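Local coordinates for MAR1 Ribonuclease (Caenorhabditis elegans, PDB 2B34), which probably acts as a hydrolase of the isochorismatase family, and is named a ribonuclease, at residues L17-L22 with R42-A47; I30-E35 with P189-V194; T85-C90 with A111-L116; Q102-V107 with R125-H130. All blocks are in the same frame, centred on the assembly; numbering follows the deposited sequence.

Contact 1: residues L17-L22 with R42-A47; sequences LFVCDL and RLIDAA
The carbonyl oxygen Leu43 O accepts the helical bond from Ala47 N at 2.8 Å, and the methyl Leu17 CD2 comes to rest 3.6 Å from that same Leu43 O. The bond is one rung of the helix, so this oxygen is already satisfied and can tolerate a hydrocarbon neighbour. Leu17 carries most of the contact. Its CG lies anti to the backbone N (chi1 175°), beside the carbonyl carbon, and from there the two methyls reach the helix and divide its surface between them. CD2 settles on the backbone, 3.7 Å from Ile44 CA, and also meets Ala47 CB at 3.8 Å; the small alanine lets the leucine branch come down close to the helix. Leu17 CD1 reaches Leu43 CB at 4.2 Å, the two side chains crossing at about a right angle. This is the strand-on-helix layer of a beta-alpha-beta unit, in which helix 33-49 returns across the sheet between strand 15-20 and strand 54-59. The short segments 17-20 and 42-47 run 146° apart with their axes 9.6 Å from each other, and branched aliphatic residues suit the space between. Two residues further along the strand, Val19 points to the same side and sets CG2 3.9 Å from Ile44 CG1, again with side chains crossed. Elsewhere Leu43 leans on Ile105 and Val107 of the neighbouring strand 103-109 and on Ile165 of helix 161-169.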
loop_
_atom_site.group_PDB
_atom_site.type_symbol
_atom_site.label_atom_id
_atom_site.label_comp_id
_atom_site.label_asym_id
_atom_site.label_seq_id
_atom_site.Cartn_x
_atom_site.Cartn_y
_atom_site.Cartn_z
ATOM N N LEU A 17 2.229 20.993 -16.558
ATOM C CA LEU A 17 0.916 20.432 -16.272
ATOM C C LEU A 17 0.353 19.745 -17.508
ATOM O O LEU A 17 0.191 20.362 -18.560
ATOM C CB LEU A 17 -0.048 21.506 -15.761
ATOM C CG LEU A 17 -1.512 21.090 -15.535
ATOM C CD1 LEU A 17 -1.679 20.057 -14.399
ATOM C CD2 LEU A 17 -2.363 22.319 -15.270
ATOM N N PHE A 18 0.063 18.459 -17.365
ATOM C CA PHE A 18 -0.563 17.687 -18.427
ATOM C C PHE A 18 -2.038 17.454 -18.085
ATOM O O PHE A 18 -2.363 16.881 -17.043
ATOM C CB PHE A 18 0.184 16.362 -18.633
ATOM C CG PHE A 18 1.345 16.446 -19.605
ATOM C CD1 PHE A 18 2.180 17.563 -19.644
ATOM C CD2 PHE A 18 1.620 15.381 -20.465
ATOM C CE1 PHE A 18 3.253 17.627 -20.538
ATOM C CE2 PHE A 18 2.688 15.436 -21.364
ATOM C CZ PHE A 18 3.503 16.563 -21.400
ATOM N N VAL A 19 -2.920 17.924 -18.964
ATOM C CA VAL A 19 -4.365 17.733 -18.818
ATOM C C VAL A 19 -4.811 16.721 -19.867
ATOM O O VAL A 19 -4.865 17.043 -21.061
ATOM C CB VAL A 19 -5.143 19.067 -19.030
ATOM C CG1 VAL A 19 -6.647 18.865 -18.845
ATOM C CG2 VAL A 19 -4.617 20.171 -18.108
ATOM N N CYS A 20 -5.129 15.499 -19.449
ATOM C CA CYS A 20 -5.468 14.491 -20.457
ATOM C C CYS A 20 -6.938 14.126 -20.584
ATOM O O CYS A 20 -7.583 13.650 -19.635
ATOM C CB CYS A 20 -4.510 13.273 -20.457
ATOM S SG CYS A 20 -5.091 11.643 -19.988
ATOM N N ASP A 21 -7.458 14.435 -21.768
ATOM C CA ASP A 21 -8.702 13.877 -22.272
ATOM C C ASP A 21 -9.938 14.182 -21.417
ATOM O O ASP A 21 -10.888 13.401 -21.388
ATOM C CB ASP A 21 -8.524 12.366 -22.526
ATOM C CG ASP A 21 -7.389 12.066 -23.511
ATOM O OD1 ASP A 21 -6.820 13.018 -24.091
ATOM O OD2 ASP A 21 -7.052 10.878 -23.706
ATOM N N LEU A 22 -9.928 15.331 -20.745
ATOM C CA LEU A 22 -11.084 15.771 -19.970
ATOM C C LEU A 22 -12.128 16.422 -20.878
ATOM O O LEU A 22 -12.298 17.645 -20.895
ATOM C CB LEU A 22 -10.657 16.695 -18.824
ATOM C CG LEU A 22 -10.091 15.969 -17.597
ATOM C CD1 LEU A 22 -9.436 16.947 -16.633
ATOM C CD2 LEU A 22 -11.160 15.154 -16.886
ATOM N N ARG A 42 -8.491 24.001 -10.712
ATOM C CA ARG A 42 -7.577 24.566 -9.705
ATOM C C ARG A 42 -6.114 24.480 -10.131
ATOM O O ARG A 42 -5.353 25.439 -9.951
ATOM C CB ARG A 42 -7.763 23.890 -8.343
ATOM C CG ARG A 42 -9.062 24.239 -7.660
ATOM C CD ARG A 42 -9.290 23.395 -6.418
ATOM N NE ARG A 42 -10.537 23.760 -5.747
ATOM C CZ ARG A 42 -10.736 23.685 -4.435
ATOM N NH1 ARG A 42 -9.767 23.272 -3.628
ATOM N NH2 ARG A 42 -11.903 24.040 -3.927
ATOM N N LEU A 43 -5.727 23.331 -10.688
ATOM C CA LEU A 43 -4.362 23.124 -11.160
ATOM C C LEU A 43 -4.048 23.943 -12.405
ATOM O O LEU A 43 -2.953 24.494 -12.527
ATOM C CB LEU A 43 -4.090 21.640 -11.404
ATOM C CG LEU A 43 -3.674 20.965 -10.097
ATOM C CD1 LEU A 43 -4.436 19.692 -9.879
ATOM C CD2 LEU A 43 -2.161 20.767 -10.017
ATOM N N ILE A 44 -5.015 24.010 -13.321
ATOM C CA ILE A 44 -4.910 24.854 -14.513
ATOM C C ILE A 44 -4.712 26.330 -14.137
ATOM O O ILE A 44 -3.849 26.997 -14.702
ATOM C CB ILE A 44 -6.126 24.657 -15.448
ATOM C CG1 ILE A 44 -5.967 23.360 -16.249
ATOM C CG2 ILE A 44 -6.289 25.839 -16.397
ATOM C CD1 ILE A 44 -7.260 22.831 -16.846
ATOM N N ASP A 45 -5.504 26.817 -13.178
ATOM C CA ASP A 45 -5.371 28.179 -12.655
ATOM C C ASP A 45 -4.010 28.389 -11.996
ATOM O O ASP A 45 -3.363 29.418 -12.211
ATOM C CB ASP A 45 -6.465 28.487 -11.628
ATOM C CG ASP A 45 -7.843 28.654 -12.248
ATOM O OD1 ASP A 45 -7.960 28.917 -13.466
ATOM O OD2 ASP A 45 -8.829 28.529 -11.489
ATOM N N ALA A 46 -3.587 27.414 -11.191
ATOM C CA ALA A 46 -2.288 27.464 -10.525
ATOM C C ALA A 46 -1.146 27.512 -11.528
ATOM O O ALA A 46 -0.193 28.266 -11.336
ATOM C CB ALA A 46 -2.119 26.288 -9.583
ATOM N N ALA A 47 -1.248 26.716 -12.594
ATOM C CA ALA A 47 -0.225 26.697 -13.644
ATOM C C ALA A 47 -0.129 28.038 -14.386
ATOM O O ALA A 47 0.971 28.516 -14.670
ATOM C CB ALA A 47 -0.470 25.551 -14.619
#

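Contact 2: residues I30-E35 with P189-V194; sequences IKYFPE and PDTGLV
This is a surface contact of an aromatic ring with backbone, in which the start of helix 33-49, led in by a type II turn from Ile30 to Phe33, receives the C-terminal loop that follows helix 177-183. Tyr32 stands at the N-cap position, and its ring lies against Thr191. Thr191 CA is 3.7 Å from the centroid of the Tyr32 ring and only 11° off the normal, a CH-pi contact. Thr191 O also stands over a face of this ring, displaced toward the rim, and reaches Tyr32 CE2 at 3.2 Å. The chain turns at Thr191 and presents its CA and O to the ring, and the flat tyrosine suits this because it offers a broad apolar surface. Thr191 CG2 lies between Tyr32 CB and Glu35 CB, 3.7 Å from each, while Thr191 OG1 turns to Arg144 NH2 of helix 141-154. Within the first turn of the helix, Glu35 CG packs on Pro189 CB at 3.6 Å. The Glu35 chain bends at chi2 (90°), and its carboxylate joins the loop through a water that donates to Glu35 OE2 and to Asp190 O. The loop lies in a subunit interface too: Gly192 O is hydrogen-bonded to Ser197 OG of a second subunit. Gly192 has a positive phi, and a CB there would collide with Tyr32 OH, which lies 3.8 Å from Gly192 CA. Its N-H closes an Asx turn, Gly192 N to Asp190 OD2 at 2.9 Å, meeting the oxygen from above the carboxylate plane.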
loop_
_atom_site.group_PDB
_atom_site.type_symbol
_atom_site.label_atom_id
_atom_site.label_comp_id
_atom_site.label_asym_id
_atom_site.label_seq_id
_atom_site.Cartn_x
_atom_site.Cartn_y
_atom_site.Cartn_z
ATOM N N ILE A 30 -17.926 8.960 -15.968
ATOM C CA ILE A 30 -16.731 9.017 -15.120
ATOM C C ILE A 30 -17.152 9.268 -13.677
ATOM O O ILE A 30 -17.884 10.217 -13.401
ATOM C CB ILE A 30 -15.732 10.140 -15.581
ATOM C CG1 ILE A 30 -15.206 9.901 -17.015
ATOM C CG2 ILE A 30 -14.583 10.311 -14.583
ATOM C CD1 ILE A 30 -14.213 8.733 -17.186
ATOM N N LYS A 31 -16.696 8.417 -12.760
ATOM C CA LYS A 31 -16.958 8.622 -11.330
ATOM C C LYS A 31 -16.381 9.959 -10.890
ATOM O O LYS A 31 -15.226 10.267 -11.196
ATOM C CB LYS A 31 -16.370 7.481 -10.487
ATOM C CG LYS A 31 -16.974 6.108 -10.768
ATOM C CD LYS A 31 -18.459 6.054 -10.410
ATOM C CE LYS A 31 -19.051 4.679 -10.723
ATOM N NZ LYS A 31 -20.326 4.456 -9.981
ATOM N N TYR A 32 -17.200 10.749 -10.197
ATOM C CA TYR A 32 -16.827 12.082 -9.708
ATOM C C TYR A 32 -16.353 13.035 -10.811
ATOM O O TYR A 32 -15.400 13.795 -10.619
ATOM C CB TYR A 32 -15.769 11.996 -8.593
ATOM C CG TYR A 32 -16.103 11.032 -7.478
ATOM C CD1 TYR A 32 -16.923 11.417 -6.414
ATOM C CD2 TYR A 32 -15.595 9.734 -7.484
ATOM C CE1 TYR A 32 -17.226 10.527 -5.380
ATOM C CE2 TYR A 32 -15.892 8.840 -6.461
ATOM C CZ TYR A 32 -16.707 9.241 -5.415
ATOM O OH TYR A 32 -16.994 8.351 -4.404
ATOM N N PHE A 33 -17.020 13.003 -11.964
ATOM C CA PHE A 33 -16.640 13.882 -13.070
ATOM C C PHE A 33 -16.687 15.376 -12.680
ATOM O O PHE A 33 -15.702 16.092 -12.875
ATOM C CB PHE A 33 -17.467 13.594 -14.332
ATOM C CG PHE A 33 -16.956 14.294 -15.562
ATOM C CD1 PHE A 33 -15.871 13.781 -16.271
ATOM C CD2 PHE A 33 -17.552 15.471 -16.009
ATOM C CE1 PHE A 33 -15.390 14.426 -17.415
ATOM C CE2 PHE A 33 -17.075 16.124 -17.148
ATOM C CZ PHE A 33 -15.995 15.598 -17.854
ATOM N N PRO A 34 -17.819 15.847 -12.114
ATOM C CA PRO A 34 -17.882 17.254 -11.709
ATOM C C PRO A 34 -16.791 17.687 -10.721
ATOM O O PRO A 34 -16.255 18.793 -10.843
ATOM C CB PRO A 34 -19.273 17.366 -11.080
ATOM C CG PRO A 34 -20.073 16.295 -11.764
ATOM C CD PRO A 34 -19.100 15.158 -11.850
ATOM N N GLU A 35 -16.473 16.822 -9.758
ATOM C CA GLU A 35 -15.444 17.102 -8.744
ATOM C C GLU A 35 -14.064 17.252 -9.381
ATOM O O GLU A 35 -13.317 18.188 -9.086
ATOM C CB GLU A 35 -15.406 15.972 -7.703
ATOM C CG GLU A 35 -16.604 15.913 -6.759
ATOM C CD GLU A 35 -17.754 15.046 -7.260
ATOM O OE1 GLU A 35 -17.907 14.859 -8.482
ATOM O OE2 GLU A 35 -18.527 14.553 -6.415
ATOM N N PRO A 189 -13.127 19.135 -3.612
ATOM C CA PRO A 189 -14.246 18.221 -3.403
ATOM C C PRO A 189 -13.788 16.774 -3.211
ATOM O O PRO A 189 -12.890 16.304 -3.919
ATOM C CB PRO A 189 -15.054 18.358 -4.698
ATOM C CG PRO A 189 -14.706 19.709 -5.218
ATOM C CD PRO A 189 -13.272 19.901 -4.865
ATOM N N ASP A 190 -14.411 16.094 -2.249
ATOM C CA ASP A 190 -14.124 14.700 -1.936
ATOM C C ASP A 190 -14.471 13.776 -3.092
ATOM O O ASP A 190 -15.513 13.930 -3.730
ATOM C CB ASP A 190 -14.913 14.267 -0.695
ATOM C CG ASP A 190 -14.733 12.789 -0.373
ATOM O OD1 ASP A 190 -13.738 12.447 0.293
ATOM O OD2 ASP A 190 -15.583 11.973 -0.791
ATOM N N THR A 191 -13.597 12.807 -3.349
ATOM C CA THR A 191 -13.855 11.783 -4.359
ATOM C C THR A 191 -13.749 10.354 -3.811
ATOM O O THR A 191 -13.361 9.423 -4.525
ATOM C CB THR A 191 -12.963 11.970 -5.612
ATOM O OG1 THR A 191 -11.586 11.835 -5.249
ATOM C CG2 THR A 191 -13.192 13.342 -6.233
ATOM N N GLY A 192 -14.109 10.196 -2.536
ATOM C CA GLY A 192 -14.210 8.887 -1.883
ATOM C C GLY A 192 -12.940 8.061 -1.761
ATOM O O GLY A 192 -13.000 6.829 -1.663
ATOM N N LEU A 193 -11.793 8.738 -1.751
ATOM C CA LEU A 193 -10.493 8.065 -1.758
ATOM C C LEU A 193 -10.048 7.529 -0.392
ATOM O O LEU A 193 -9.176 6.666 -0.316
ATOM C CB LEU A 193 -9.421 8.995 -2.330
ATOM C CG LEU A 193 -9.512 9.296 -3.829
ATOM C CD1 LEU A 193 -8.668 10.509 -4.182
ATOM C CD2 LEU A 193 -9.119 8.078 -4.676
ATOM N N VAL A 194 -10.644 8.043 0.677
ATOM C CA VAL A 194 -10.249 7.668 2.032
ATOM C C VAL A 194 -11.209 6.616 2.593
ATOM O O VAL A 194 -12.422 6.833 2.598
ATOM C CB VAL A 194 -10.192 8.899 2.972
ATOM C CG1 VAL A 194 -9.581 8.524 4.326
ATOM C CG2 VAL A 194 -9.396 10.007 2.329
HETATM O O HOH W 1 -17.757 15.287 -3.654
#

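Contact 3: residues T85-C90 with A111-L116; sequences TKFSMC and AHVCVL
Phe87, with CG anti to its carbonyl carbon (chi1 -64°), and Val113, with CG1 anti to its backbone N (chi1 -168°), turn a ring and a methyl toward each other. Val113 CG1 lies over one face of the phenyl ring, displaced toward the rim, 3.5 Å from Phe87 CD2 and 3.8 Å from the ring centroid, a CH-pi contact. The other methyl, Val113 CG2, stands over the centre of the His112 ring, so the beta-branched valine spreads a methyl onto each of two rings. An alanine in place of Phe87 would probably leave Val113 CG1 without its aromatic cover and open a gap toward Gly171 of a second subunit, which the ring also touches. Val113 is the N-cap of helix 114-124, and Cys114 in its first turn probably corresponds in place to the nucleophile of cysteine hydrolases of this superfamily, such as nicotinamidases; in this structure Cys114 SG is bonded to Cys20 SG in a disulfide. The loop after strand 81-84 passes close to this turn: Phe87 O lies 3.2 Å from Cys114 CA in a CA-H...O contact, and it also accepts from Lys84 NZ. Met89 CG meets Cys114 SG at 3.8 Å, a flexible apolar chain against sulfur. Ser88 points away from the helix turn, its OG taking Cys90 N at 3.0 Å in an ST turn and also hydrogen-bonding to Asp121 OD2.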
loop_
_atom_site.group_PDB
_atom_site.type_symbol
_atom_site.label_atom_id
_atom_site.label_comp_id
_atom_site.label_asym_id
_atom_site.label_seq_id
_atom_site.Cartn_x
_atom_site.Cartn_y
_atom_site.Cartn_z
ATOM N N THR A 85 -5.208 9.483 -31.009
ATOM C CA THR A 85 -5.938 8.224 -30.910
ATOM C C THR A 85 -5.193 7.252 -29.998
ATOM O O THR A 85 -5.801 6.367 -29.391
ATOM C CB THR A 85 -6.157 7.580 -32.289
ATOM O OG1 THR A 85 -4.930 7.613 -33.029
ATOM C CG2 THR A 85 -7.240 8.328 -33.067
ATOM N N LYS A 86 -3.872 7.423 -29.914
ATOM C CA LYS A 86 -3.047 6.728 -28.930
ATOM C C LYS A 86 -3.476 7.146 -27.530
ATOM O O LYS A 86 -3.814 8.304 -27.308
ATOM C CB LYS A 86 -1.573 7.075 -29.136
ATOM C CG LYS A 86 -0.748 5.999 -29.834
ATOM C CD LYS A 86 0.759 6.292 -29.723
ATOM C CE LYS A 86 1.218 6.491 -28.267
ATOM N NZ LYS A 86 1.300 5.217 -27.489
ATOM N N PHE A 87 -3.464 6.211 -26.587
ATOM C CA PHE A 87 -3.946 6.509 -25.238
ATOM C C PHE A 87 -2.984 7.404 -24.461
ATOM O O PHE A 87 -3.417 8.266 -23.691
ATOM C CB PHE A 87 -4.282 5.225 -24.470
ATOM C CG PHE A 87 -5.416 4.431 -25.080
ATOM C CD1 PHE A 87 -6.488 5.075 -25.698
ATOM C CD2 PHE A 87 -5.418 3.041 -25.024
ATOM C CE1 PHE A 87 -7.535 4.347 -26.258
ATOM C CE2 PHE A 87 -6.464 2.306 -25.579
ATOM C CZ PHE A 87 -7.522 2.962 -26.197
ATOM N N SER A 88 -1.687 7.223 -24.691
ATOM C CA SER A 88 -0.680 8.055 -24.036
ATOM C C SER A 88 -0.614 9.475 -24.598
ATOM O O SER A 88 -0.708 9.678 -25.810
ATOM C CB SER A 88 0.700 7.409 -24.129
ATOM O OG SER A 88 1.680 8.270 -23.573
ATOM N N MET A 89 -0.427 10.442 -23.700
ATOM C CA MET A 89 -0.215 11.844 -24.062
ATOM C C MET A 89 1.154 12.088 -24.687
ATOM O O MET A 89 1.392 13.146 -25.269
ATOM C CB MET A 89 -0.330 12.739 -22.829
ATOM C CG MET A 89 -1.707 12.831 -22.234
ATOM S SD MET A 89 -1.746 13.993 -20.857
ATOM C CE MET A 89 -1.659 15.570 -21.715
ATOM N N CYS A 90 2.058 11.123 -24.533
ATOM C CA CYS A 90 3.416 11.260 -25.041
ATOM C C CYS A 90 3.459 11.014 -26.544
ATOM O O CYS A 90 3.807 9.930 -27.019
ATOM C CB CYS A 90 4.383 10.362 -24.269
ATOM S SG CYS A 90 4.623 10.931 -22.572
ATOM N N ALA A 111 -8.021 6.955 -15.734
ATOM C CA ALA A 111 -6.927 6.779 -14.785
ATOM C C ALA A 111 -6.122 5.527 -15.119
ATOM O O ALA A 111 -4.903 5.521 -15.009
ATOM C CB ALA A 111 -7.470 6.694 -13.358
ATOM N N HIS A 112 -6.822 4.483 -15.556
ATOM C CA HIS A 112 -6.221 3.185 -15.854
ATOM C C HIS A 112 -5.907 3.011 -17.340
ATOM O O HIS A 112 -5.494 1.929 -17.767
ATOM C CB HIS A 112 -7.163 2.076 -15.390
ATOM C CG HIS A 112 -8.452 2.031 -16.148
ATOM N ND1 HIS A 112 -9.356 3.073 -16.143
ATOM C CD2 HIS A 112 -8.983 1.074 -16.946
ATOM C CE1 HIS A 112 -10.390 2.756 -16.901
ATOM N NE2 HIS A 112 -10.187 1.549 -17.400
ATOM N N VAL A 113 -6.120 4.064 -18.128
ATOM C CA VAL A 113 -5.830 4.030 -19.569
ATOM C C VAL A 113 -4.902 5.190 -19.985
ATOM O O VAL A 113 -3.689 5.019 -19.915
ATOM C CB VAL A 113 -7.120 3.918 -20.439
ATOM C CG1 VAL A 113 -6.775 3.601 -21.880
ATOM C CG2 VAL A 113 -8.056 2.848 -19.889
ATOM N N CYS A 114 -5.446 6.348 -20.389
ATOM C CA CYS A 114 -4.616 7.519 -20.771
ATOM C C CYS A 114 -3.624 7.893 -19.688
ATOM O O CYS A 114 -2.440 8.049 -19.966
ATOM C CB CYS A 114 -5.447 8.776 -21.117
ATOM S SG CYS A 114 -4.458 10.340 -21.401
ATOM N N VAL A 115 -4.120 8.048 -18.463
ATOM C CA VAL A 115 -3.311 8.557 -17.358
ATOM C C VAL A 115 -2.216 7.558 -17.008
ATOM O O VAL A 115 -1.070 7.947 -16.812
ATOM C CB VAL A 115 -4.174 8.911 -16.112
ATOM C CG1 VAL A 115 -3.310 9.469 -14.991
ATOM C CG2 VAL A 115 -5.268 9.916 -16.481
ATOM N N LEU A 116 -2.577 6.275 -16.948
ATOM C CA LEU A 116 -1.617 5.208 -16.670
ATOM C C LEU A 116 -0.581 5.065 -17.787
ATOM O O LEU A 116 0.618 5.019 -17.514
ATOM C CB LEU A 116 -2.326 3.869 -16.420
ATOM C CG LEU A 116 -1.444 2.659 -16.074
ATOM C CD1 LEU A 116 -0.584 2.932 -14.837
ATOM C CD2 LEU A 116 -2.286 1.398 -15.884
#

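Contact 4: residues Q102-V107 with R125-H130; sequences QNVILV and RGLNVH
Asn128 bonds to both Gln102 and Val104, and His130 to both Val104 and Leu106, so four backbone hydrogen bonds join segments 102-107 and 125-130 in a regular parallel ladder. Gln102 O accepts from Asn128 N at 2.9 Å and Asn128 O from Val104 N at 2.8 Å; Val104 O then takes His130 N at 2.8 Å, almost straight at 174°, and His130 O takes Leu106 N. On the face that carries Asn103, Ile105, Asn128 and His130, the two asparagines lie side by side, pointing the same way, and the Asn103 amide stands 79° from the plane of the His130 ring. Asn103 OD1 comes to the ring edge, 3.4 Å from His130 CE1, and lies 3.1 Å from Asn128 CB. His130 ND1 is buried here without a hydrogen-bond partner in the model. An alanine in place of Asn103 would probably leave the CE1 edge of His130 without this oxygen and open a gap beside Asn128. On the other face the packing is aliphatic: Val104 CG2 is 4.2 Å from Leu127 CD2, and Leu106 CD2 is 4.3 Å from Val129 CG1. Gly126 ends the preceding helix in a Schellman motif, its positive phi easily adopted without a side chain. The strands belong to the beta-alpha-beta unit whose helix 114-124 covers the valine face, Leu122 touching Val104 and Val129, while Leu106 meets Val115 and Thr119; along its other edge, strand 103-109 hydrogen-bonds to strand 15-20.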
loop_
_atom_site.group_PDB
_atom_site.type_symbol
_atom_site.label_atom_id
_atom_site.label_comp_id
_atom_site.label_asym_id
_atom_site.label_seq_id
_atom_site.Cartn_x
_atom_site.Cartn_y
_atom_site.Cartn_z
ATOM N N GLN A 102 11.592 18.416 -15.752
ATOM C CA GLN A 102 11.972 17.201 -15.028
ATOM C C GLN A 102 10.756 16.578 -14.343
ATOM O O GLN A 102 10.789 15.416 -13.941
ATOM C CB GLN A 102 13.073 17.509 -13.998
ATOM C CG GLN A 102 14.399 17.940 -14.632
ATOM C CD GLN A 102 15.365 18.597 -13.650
ATOM O OE1 GLN A 102 14.963 19.341 -12.749
ATOM N NE2 GLN A 102 16.657 18.339 -13.841
ATOM N N ASN A 103 9.684 17.364 -14.227
ATOM C CA ASN A 103 8.467 16.951 -13.539
ATOM C C ASN A 103 7.193 17.183 -14.359
ATOM O O ASN A 103 7.022 18.238 -14.979
ATOM C CB ASN A 103 8.356 17.690 -12.204
ATOM C CG ASN A 103 9.553 17.446 -11.297
ATOM O OD1 ASN A 103 9.705 16.367 -10.722
ATOM N ND2 ASN A 103 10.408 18.454 -11.164
ATOM N N VAL A 104 6.303 16.193 -14.364
ATOM C CA VAL A 104 4.982 16.359 -14.958
ATOM C C VAL A 104 3.894 16.163 -13.904
ATOM O O VAL A 104 3.849 15.147 -13.214
ATOM C CB VAL A 104 4.740 15.429 -16.182
ATOM C CG1 VAL A 104 3.283 15.493 -16.640
ATOM C CG2 VAL A 104 5.657 15.803 -17.337
ATOM N N ILE A 105 3.036 17.167 -13.787
ATOM C CA ILE A 105 1.847 17.099 -12.954
ATOM C C ILE A 105 0.716 16.638 -13.867
ATOM O O ILE A 105 0.479 17.233 -14.920
ATOM C CB ILE A 105 1.539 18.470 -12.314
ATOM C CG1 ILE A 105 2.775 18.992 -11.560
ATOM C CG2 ILE A 105 0.310 18.380 -11.401
ATOM C CD1 ILE A 105 2.732 20.471 -11.200
ATOM N N LEU A 106 0.040 15.563 -13.474
ATOM C CA LEU A 106 -0.929 14.917 -14.352
ATOM C C LEU A 106 -2.342 14.904 -13.775
ATOM O O LEU A 106 -2.569 14.426 -12.658
ATOM C CB LEU A 106 -0.462 13.492 -14.698
ATOM C CG LEU A 106 -1.189 12.615 -15.725
ATOM C CD1 LEU A 106 -1.487 13.337 -17.040
ATOM C CD2 LEU A 106 -0.359 11.368 -15.998
ATOM N N VAL A 107 -3.275 15.460 -14.544
ATOM C CA VAL A 107 -4.703 15.386 -14.239
ATOM C C VAL A 107 -5.446 14.789 -15.434
ATOM O O VAL A 107 -4.926 14.772 -16.551
ATOM C CB VAL A 107 -5.315 16.773 -13.862
ATOM C CG1 VAL A 107 -4.591 17.383 -12.668
ATOM C CG2 VAL A 107 -5.310 17.744 -15.055
ATOM N N ARG A 125 10.907 8.036 -19.916
ATOM C CA ARG A 125 11.726 9.171 -20.348
ATOM C C ARG A 125 12.553 9.792 -19.211
ATOM O O ARG A 125 13.277 10.771 -19.422
ATOM C CB ARG A 125 10.840 10.239 -21.001
ATOM C CG ARG A 125 10.425 9.929 -22.432
ATOM C CD ARG A 125 9.214 10.759 -22.840
ATOM N NE ARG A 125 8.928 10.676 -24.273
ATOM C CZ ARG A 125 8.224 9.707 -24.854
ATOM N NH1 ARG A 125 7.723 8.707 -24.139
ATOM N NH2 ARG A 125 8.025 9.734 -26.164
ATOM N N GLY A 126 12.443 9.227 -18.011
ATOM C CA GLY A 126 13.194 9.711 -16.852
ATOM C C GLY A 126 12.588 10.924 -16.164
ATOM O O GLY A 126 13.254 11.593 -15.372
ATOM N N LEU A 127 11.322 11.208 -16.472
ATOM C CA LEU A 127 10.597 12.307 -15.840
ATOM C C LEU A 127 9.950 11.833 -14.545
ATOM O O LEU A 127 9.591 10.663 -14.421
ATOM C CB LEU A 127 9.524 12.849 -16.791
ATOM C CG LEU A 127 9.997 13.688 -17.981
ATOM C CD1 LEU A 127 9.324 13.241 -19.262
ATOM C CD2 LEU A 127 9.757 15.171 -17.728
ATOM N N ASN A 128 9.817 12.737 -13.579
ATOM C CA ASN A 128 9.019 12.458 -12.390
ATOM C C ASN A 128 7.556 12.780 -12.680
ATOM O O ASN A 128 7.247 13.821 -13.271
ATOM C CB ASN A 128 9.511 13.264 -11.187
ATOM C CG ASN A 128 11.008 13.104 -10.931
ATOM O OD1 ASN A 128 11.724 14.095 -10.742
ATOM N ND2 ASN A 128 11.485 11.865 -10.917
ATOM N N VAL A 129 6.661 11.878 -12.281
ATOM C CA VAL A 129 5.223 12.047 -12.520
ATOM C C VAL A 129 4.481 12.246 -11.205
ATOM O O VAL A 129 4.520 11.387 -10.320
ATOM C CB VAL A 129 4.610 10.845 -13.290
ATOM C CG1 VAL A 129 3.136 11.086 -13.593
ATOM C CG2 VAL A 129 5.376 10.583 -14.574
ATOM N N HIS A 130 3.806 13.388 -11.097
ATOM C CA HIS A 130 2.973 13.710 -9.946
ATOM C C HIS A 130 1.503 13.579 -10.334
ATOM O O HIS A 130 0.941 14.442 -11.018
ATOM C CB HIS A 130 3.309 15.108 -9.425
ATOM C CG HIS A 130 4.735 15.251 -8.982
ATOM N ND1 HIS A 130 5.802 15.112 -9.847
ATOM C CD2 HIS A 130 5.270 15.505 -7.764
ATOM C CE1 HIS A 130 6.931 15.275 -9.181
ATOM N NE2 HIS A 130 6.635 15.518 -7.916
#

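Contacts 1 and 4 lie on the parallel sheet, 13 Å apart between centres, on the neighbouring strands 15-20 and 103-109; each belongs to a beta-alpha-beta unit. Contact 3 packs beside the sheet and touches both: the Cys20–Cys114 disulfide ties it to contact 1, and Leu106 packs on Val115 toward contact 4. Along the chain contact 1 closes before contacts 3 and 4 open, and those two cross. Contact 2 spans the longest stretch of sequence, enclosing contacts 3 and 4 and crossing contact 1, with which it shares helix 33-49; its centre is about 22 Å from that of contact 4. Contacts 2 and 3 meet a second subunit, while no other chain touches the segments of contacts 1 and 4.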